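Local coordinates for protein precorrin-6y methylase (Rhodobacter capsulatus, PDB 3NJR) that forms the C-terminal, S-adenosylmethionine-dependent methyltransferase domain of a cobalamin-biosynthesis enzyme that methylates precorrin-6Y at C5 and C15 and also decarboxylates it, at residues 30-35 / 94-99; 60-65 / 81-86. All blocks are in the same frame, centred on the assembly; numbering follows the deposited sequence.

Contact 1. Residues 30-35 / 94-99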
# COMPACT_ATOMS: atom_id res chain seq x y z
N SER A 30 8.07 -24.43 3.51
CA SER A 30 8.74 -25.58 4.08
C SER A 30 8.44 -26.88 3.33
O SER A 30 9.01 -27.92 3.65
CB SER A 30 8.38 -25.73 5.55
OG SER A 30 6.99 -25.51 5.71
N ALA A 31 7.55 -26.84 2.35
CA ALA A 31 7.28 -28.04 1.55
C ALA A 31 8.32 -28.22 0.42
O ALA A 31 8.21 -29.13 -0.41
CB ALA A 31 5.85 -28.03 1.00
N PHE A 32 9.34 -27.36 0.42
CA PHE A 32 10.33 -27.31 -0.64
C PHE A 32 11.72 -27.14 -0.04
O PHE A 32 11.93 -26.32 0.87
CB PHE A 32 10.09 -26.12 -1.59
CG PHE A 32 8.65 -25.93 -2.02
CD1 PHE A 32 8.21 -26.45 -3.23
CD2 PHE A 32 7.76 -25.22 -1.22
CE1 PHE A 32 6.87 -26.28 -3.64
CE2 PHE A 32 6.43 -25.04 -1.61
CZ PHE A 32 5.98 -25.57 -2.82
N ALA A 33 12.67 -27.91 -0.57
CA ALA A 33 14.09 -27.61 -0.43
C ALA A 33 14.33 -26.26 -1.10
O ALA A 33 13.97 -26.06 -2.26
CB ALA A 33 14.88 -28.68 -1.13
N HIS A 34 14.92 -25.32 -0.36
CA HIS A 34 15.25 -24.02 -0.93
C HIS A 34 16.40 -23.47 -0.13
O HIS A 34 16.77 -24.04 0.90
CB HIS A 34 14.06 -23.07 -0.85
CG HIS A 34 13.68 -22.69 0.54
ND1 HIS A 34 12.77 -23.40 1.29
CD2 HIS A 34 14.10 -21.67 1.33
CE1 HIS A 34 12.65 -22.84 2.48
NE2 HIS A 34 13.45 -21.79 2.53
N ASP A 35 16.95 -22.34 -0.58
CA ASP A 35 18.16 -21.79 0.03
C ASP A 35 17.96 -20.40 0.58
O ASP A 35 18.92 -19.78 1.03
CB ASP A 35 19.34 -21.82 -0.96
CG ASP A 35 19.16 -20.86 -2.16
OD1 ASP A 35 18.12 -20.16 -2.29
OD2 ASP A 35 20.10 -20.81 -2.99
N GLN A 94 16.46 -30.29 -7.84
CA GLN A 94 16.53 -31.72 -8.02
C GLN A 94 15.85 -32.46 -6.88
O GLN A 94 15.15 -33.45 -7.11
CB GLN A 94 17.98 -32.17 -8.17
CG GLN A 94 18.10 -33.29 -9.19
CD GLN A 94 17.88 -32.77 -10.60
OE1 GLN A 94 16.86 -33.10 -11.25
NE2 GLN A 94 18.83 -31.94 -11.09
N LYS A 95 16.05 -31.97 -5.65
CA LYS A 95 15.43 -32.57 -4.48
C LYS A 95 13.90 -32.51 -4.56
O LYS A 95 13.21 -33.47 -4.20
CB LYS A 95 15.93 -31.92 -3.21
CG LYS A 95 17.41 -32.19 -2.99
CD LYS A 95 17.93 -31.56 -1.72
CE LYS A 95 19.40 -31.93 -1.50
NZ LYS A 95 19.96 -31.16 -0.34
N ASN A 96 13.39 -31.39 -5.08
CA ASN A 96 11.95 -31.19 -5.18
C ASN A 96 11.35 -32.05 -6.26
O ASN A 96 10.23 -32.52 -6.13
CB ASN A 96 11.63 -29.72 -5.41
CG ASN A 96 11.98 -28.86 -4.23
OD1 ASN A 96 11.65 -29.21 -3.10
ND2 ASN A 96 12.67 -27.75 -4.47
N ILE A 97 12.12 -32.25 -7.33
CA ILE A 97 11.74 -33.22 -8.34
C ILE A 97 11.64 -34.60 -7.65
O ILE A 97 10.57 -35.23 -7.69
CB ILE A 97 12.70 -33.21 -9.57
CG1 ILE A 97 12.55 -31.90 -10.37
CG2 ILE A 97 12.43 -34.37 -10.49
CD1 ILE A 97 13.64 -31.65 -11.44
N ASP A 98 12.72 -35.03 -6.97
CA ASP A 98 12.75 -36.29 -6.20
C ASP A 98 11.58 -36.43 -5.23
O ASP A 98 10.79 -37.37 -5.35
CB ASP A 98 14.04 -36.45 -5.39
CG ASP A 98 15.26 -36.77 -6.25
OD1 ASP A 98 15.20 -36.76 -7.52
OD2 ASP A 98 16.32 -37.03 -5.63
N THR A 99 11.49 -35.49 -4.28
CA THR A 99 10.46 -35.50 -3.25
C THR A 99 9.08 -35.84 -3.78
O THR A 99 8.39 -36.71 -3.22
CB THR A 99 10.36 -34.15 -2.52
OG1 THR A 99 11.63 -33.83 -1.97
CG2 THR A 99 9.30 -34.17 -1.39
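Asn-96, on the last turn of helix 87-99, lays its carboxamide alongside the backbone of Ala-33 and pairs with both polar atoms of that one residue. Its OD1 accepts from Ala-33 N at 3.0 Å, and its ND2 donates to Ala-33 O at 3.1 Å. The second bond is the straighter, 166° at the hydrogen against 137° for the first. Both oxygens are approached in their carbonyl planes on a lone pair, and Ala-33 O also lies close to the plane of the amide. Two bonds thus fix the rotation of the Asn-96 amide and tie it to the backbone of one loop residue. The torsion that matters sets CG of Asn-96 anti to its carbonyl carbon (chi1 -67°), which sends the amide out from the helix to the loop. ND2 also has a weak hydrogen bond to Ser-66 O, so the same amide reaches the glycine-rich turn after strand 58-62.

In this Rossmann-like class I methyltransferase domain, the contact fastens the segment before helix 41-51 to helix 87-99, which follows strand 79-84. The Asn-96 side chain lies about 7 Å from the bound S-adenosyl-L-homocysteine. The methyl of Ala-33 points at the helix and rests against Lys-95, CB to CB at 4.0 Å. Beyond CB the extended lysine chain leads away from the loop, and NZ makes a long, weak ion pair with Glu-91. Phe-32 brings CA to 3.4 Å from Asn-96 OD1, while its side chain packs on Ser-68, Val-71 and Glu-72 of helix 68-75. His-34 ND1 donates to Phe-32 O at 3.1 Å, a bond within the loop that spans Ala-33, with the donor above the carbonyl plane. Just before it, Ala-31 O is hydrogen-bonded to the hydroxyl of Tyr-100.

Contact 2. Residues 60-65 / 81-86. With SAH (S-adenosyl-L-homocysteine), chain C.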
# COMPACT_ATOMS: atom_id res chain seq x y z
N TRP A 60 7.88 -23.19 -19.40
CA TRP A 60 9.26 -22.74 -19.26
C TRP A 60 9.29 -21.90 -18.00
O TRP A 60 8.58 -20.91 -17.90
CB TRP A 60 9.69 -21.87 -20.47
CG TRP A 60 10.08 -22.67 -21.68
CD1 TRP A 60 10.01 -24.02 -21.83
CD2 TRP A 60 10.59 -22.15 -22.91
NE1 TRP A 60 10.45 -24.38 -23.06
CE2 TRP A 60 10.81 -23.26 -23.76
CE3 TRP A 60 10.87 -20.86 -23.39
CZ2 TRP A 60 11.31 -23.11 -25.07
CZ3 TRP A 60 11.36 -20.73 -24.69
CH2 TRP A 60 11.58 -21.84 -25.51
N ASP A 61 10.09 -22.31 -17.02
CA ASP A 61 10.26 -21.53 -15.79
C ASP A 61 11.65 -20.93 -15.80
O ASP A 61 12.63 -21.61 -15.49
CB ASP A 61 10.02 -22.43 -14.55
CG ASP A 61 10.34 -21.72 -13.20
OD1 ASP A 61 10.78 -20.53 -13.17
OD2 ASP A 61 10.15 -22.39 -12.13
N ILE A 62 11.75 -19.66 -16.17
CA ILE A 62 13.05 -19.00 -16.21
C ILE A 62 13.38 -18.40 -14.85
O ILE A 62 12.58 -17.66 -14.27
CB ILE A 62 13.12 -17.95 -17.32
CG1 ILE A 62 13.00 -18.63 -18.69
CG2 ILE A 62 14.44 -17.16 -17.21
CD1 ILE A 62 12.27 -17.82 -19.71
N GLY A 63 14.55 -18.73 -14.32
CA GLY A 63 14.96 -18.24 -13.02
C GLY A 63 14.46 -19.15 -11.92
O GLY A 63 14.02 -18.68 -10.86
N GLY A 64 14.56 -20.45 -12.17
CA GLY A 64 14.00 -21.46 -11.29
C GLY A 64 14.22 -21.22 -9.81
O GLY A 64 13.29 -21.34 -9.03
N GLY A 65 15.45 -20.89 -9.42
CA GLY A 65 15.76 -20.71 -8.02
C GLY A 65 15.68 -22.05 -7.34
O GLY A 65 16.60 -22.87 -7.46
N ILE A 81 9.98 -27.38 -17.76
CA ILE A 81 11.45 -27.31 -17.83
C ILE A 81 11.88 -26.09 -17.01
O ILE A 81 11.38 -24.98 -17.23
CB ILE A 81 11.96 -27.17 -19.28
CG1 ILE A 81 11.63 -28.42 -20.09
CG2 ILE A 81 13.46 -26.92 -19.31
CD1 ILE A 81 11.58 -28.20 -21.56
N THR A 82 12.81 -26.29 -16.09
CA THR A 82 13.20 -25.27 -15.10
C THR A 82 14.64 -24.86 -15.31
O THR A 82 15.52 -25.67 -15.17
CB THR A 82 13.01 -25.83 -13.67
OG1 THR A 82 11.68 -26.35 -13.54
CG2 THR A 82 13.25 -24.76 -12.60
N ILE A 83 14.85 -23.59 -15.63
CA ILE A 83 16.16 -23.06 -16.04
C ILE A 83 16.81 -22.25 -14.92
O ILE A 83 16.30 -21.20 -14.56
CB ILE A 83 15.98 -22.09 -17.23
CG1 ILE A 83 14.76 -22.45 -18.10
CG2 ILE A 83 17.30 -21.88 -18.01
CD1 ILE A 83 14.90 -23.69 -18.93
N GLU A 84 17.94 -22.73 -14.39
CA GLU A 84 18.67 -22.04 -13.32
C GLU A 84 20.21 -22.16 -13.52
O GLU A 84 20.72 -23.27 -13.76
CB GLU A 84 18.23 -22.60 -11.96
CG GLU A 84 19.08 -22.24 -10.73
CD GLU A 84 19.18 -20.73 -10.45
OE1 GLU A 84 18.14 -20.07 -10.23
OE2 GLU A 84 20.32 -20.21 -10.46
N PRO A 85 20.97 -21.03 -13.44
CA PRO A 85 22.42 -21.17 -13.64
C PRO A 85 23.16 -21.81 -12.47
O PRO A 85 24.06 -22.62 -12.69
CB PRO A 85 22.91 -19.72 -13.88
CG PRO A 85 21.86 -18.87 -13.27
CD PRO A 85 20.56 -19.62 -13.44
N ARG A 86 22.75 -21.48 -11.25
CA ARG A 86 23.53 -21.88 -10.07
C ARG A 86 23.41 -23.36 -9.70
O ARG A 86 22.33 -23.83 -9.32
CB ARG A 86 23.16 -21.00 -8.87
CG ARG A 86 23.61 -19.56 -9.04
CD ARG A 86 23.38 -18.76 -7.78
NE ARG A 86 23.70 -19.54 -6.60
CZ ARG A 86 23.62 -19.09 -5.35
NH1 ARG A 86 23.23 -17.84 -5.12
NH2 ARG A 86 23.92 -19.89 -4.34
N SAH C . 10.80 -18.60 -8.71
CA SAH C . 11.89 -18.91 -7.73
CB SAH C . 12.35 -17.62 -7.05
CG SAH C . 13.84 -17.33 -7.30
SD SAH C . 14.02 -15.94 -8.38
C SAH C . 11.42 -19.94 -6.73
O SAH C . 12.20 -20.67 -6.11
OXT SAH C . 10.23 -20.10 -6.49
C5' SAH C . 15.78 -15.69 -8.50
C4' SAH C . 16.52 -16.81 -9.25
O4' SAH C . 16.62 -16.58 -10.67
C3' SAH C . 17.95 -16.93 -8.73
O3' SAH C . 18.15 -18.24 -8.20
C2' SAH C . 18.86 -16.73 -9.93
O2' SAH C . 19.99 -17.62 -9.95
C1' SAH C . 17.93 -16.98 -11.12
N9 SAH C . 18.43 -16.29 -12.35
C8 SAH C . 19.05 -15.09 -12.39
N7 SAH C . 19.40 -14.76 -13.65
C5 SAH C . 19.02 -15.76 -14.45
C6 SAH C . 19.08 -16.06 -15.91
N6 SAH C . 19.65 -15.16 -16.74
N1 SAH C . 18.56 -17.23 -16.37
C2 SAH C . 18.00 -18.12 -15.53
N3 SAH C . 17.91 -17.91 -14.20
C4 SAH C . 18.39 -16.78 -13.60
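Strands 60-62 and 81-84 run parallel as sheet neighbours, their directions 16° apart, with Trp-60, Asp-61 and Ile-62 level with Ile-81, Thr-82 and Ile-83. Asp-61 is the hydrogen-bonded member, donating from N to Ile-81 O and accepting at O from Ile-83 N, each at 3.0 Å. Where strand 58-62 gives way to its turn, Ile-83 O takes two donors, Gly-63 N and Gly-64 N, the latter standing well above the carbonyl plane. On one face of the sheet Ile-62 CG1 meets Ile-83 CG1 at 4.2 Å, and Ile-81 CD1 lies obliquely by the Trp-60 ring. On the other, Asp-61 and Thr-82 lie side by side, and Asp-61 OD2 and Thr-82 OG1 are both hydrogen-bonded to Ser-70 OG on helix 68-75. Thr-82 CG2 packs on Gly-64 CA at 3.6 Å, close against the turn.

The strand, glycine-rich turn, helix and second strand form the beta-alpha-beta unit with which class I methyltransferases hold their cofactor, and the acidic residue ending the second strand is Glu-84. Its chain leaves with CG anti to the backbone N (chi1 167°) and bends at chi2, carrying the carboxylate across to the ligand ribose. There OE1 accepts from O3' of S-adenosyl-L-homocysteine at 2.7 Å, and OE2 from O2' at 2.7 Å. Each oxygen also receives a backbone N-H on its anti lone pair: OE1 from Gly-65 N at 2.9 Å, OE2 from Arg-86 N at 2.9 Å. Four bonds therefore grip the carboxylate and set its rotation, and the two amides probably help offset its charge. Pro-85 CD lies near adenine N3, as does Gly-63 CA, while Gly-64 O approaches CA of the homocysteine part. Arg-86 is the N-cap residue of helix 87-99, and its NH2 makes a salt bridge with Asp-88.

How the contacts relate
From the N terminus the chain first gives residues 30-35, the loop side of contact 1, then helix 41-51, strand 58-62, helix 68-75, strand 79-84 and helix 87-99. Contact 2 closes the short loop around helix 68-75. Contact 1 closes a longer loop that encloses all of contact 2, so the two nest rather than cross. Their centres are 14 Å apart. The two meet where Asp-35 packs against Arg-86; the salt bridge of Asp-35 is to Arg-89 on helix 87-99. Contact 1 ties the loop before helix 41-51 to helix 87-99, and contact 2 pairs strands 58-62 and 79-84; the chain itself joins the two by running from strand 79-84 into helix 87-99.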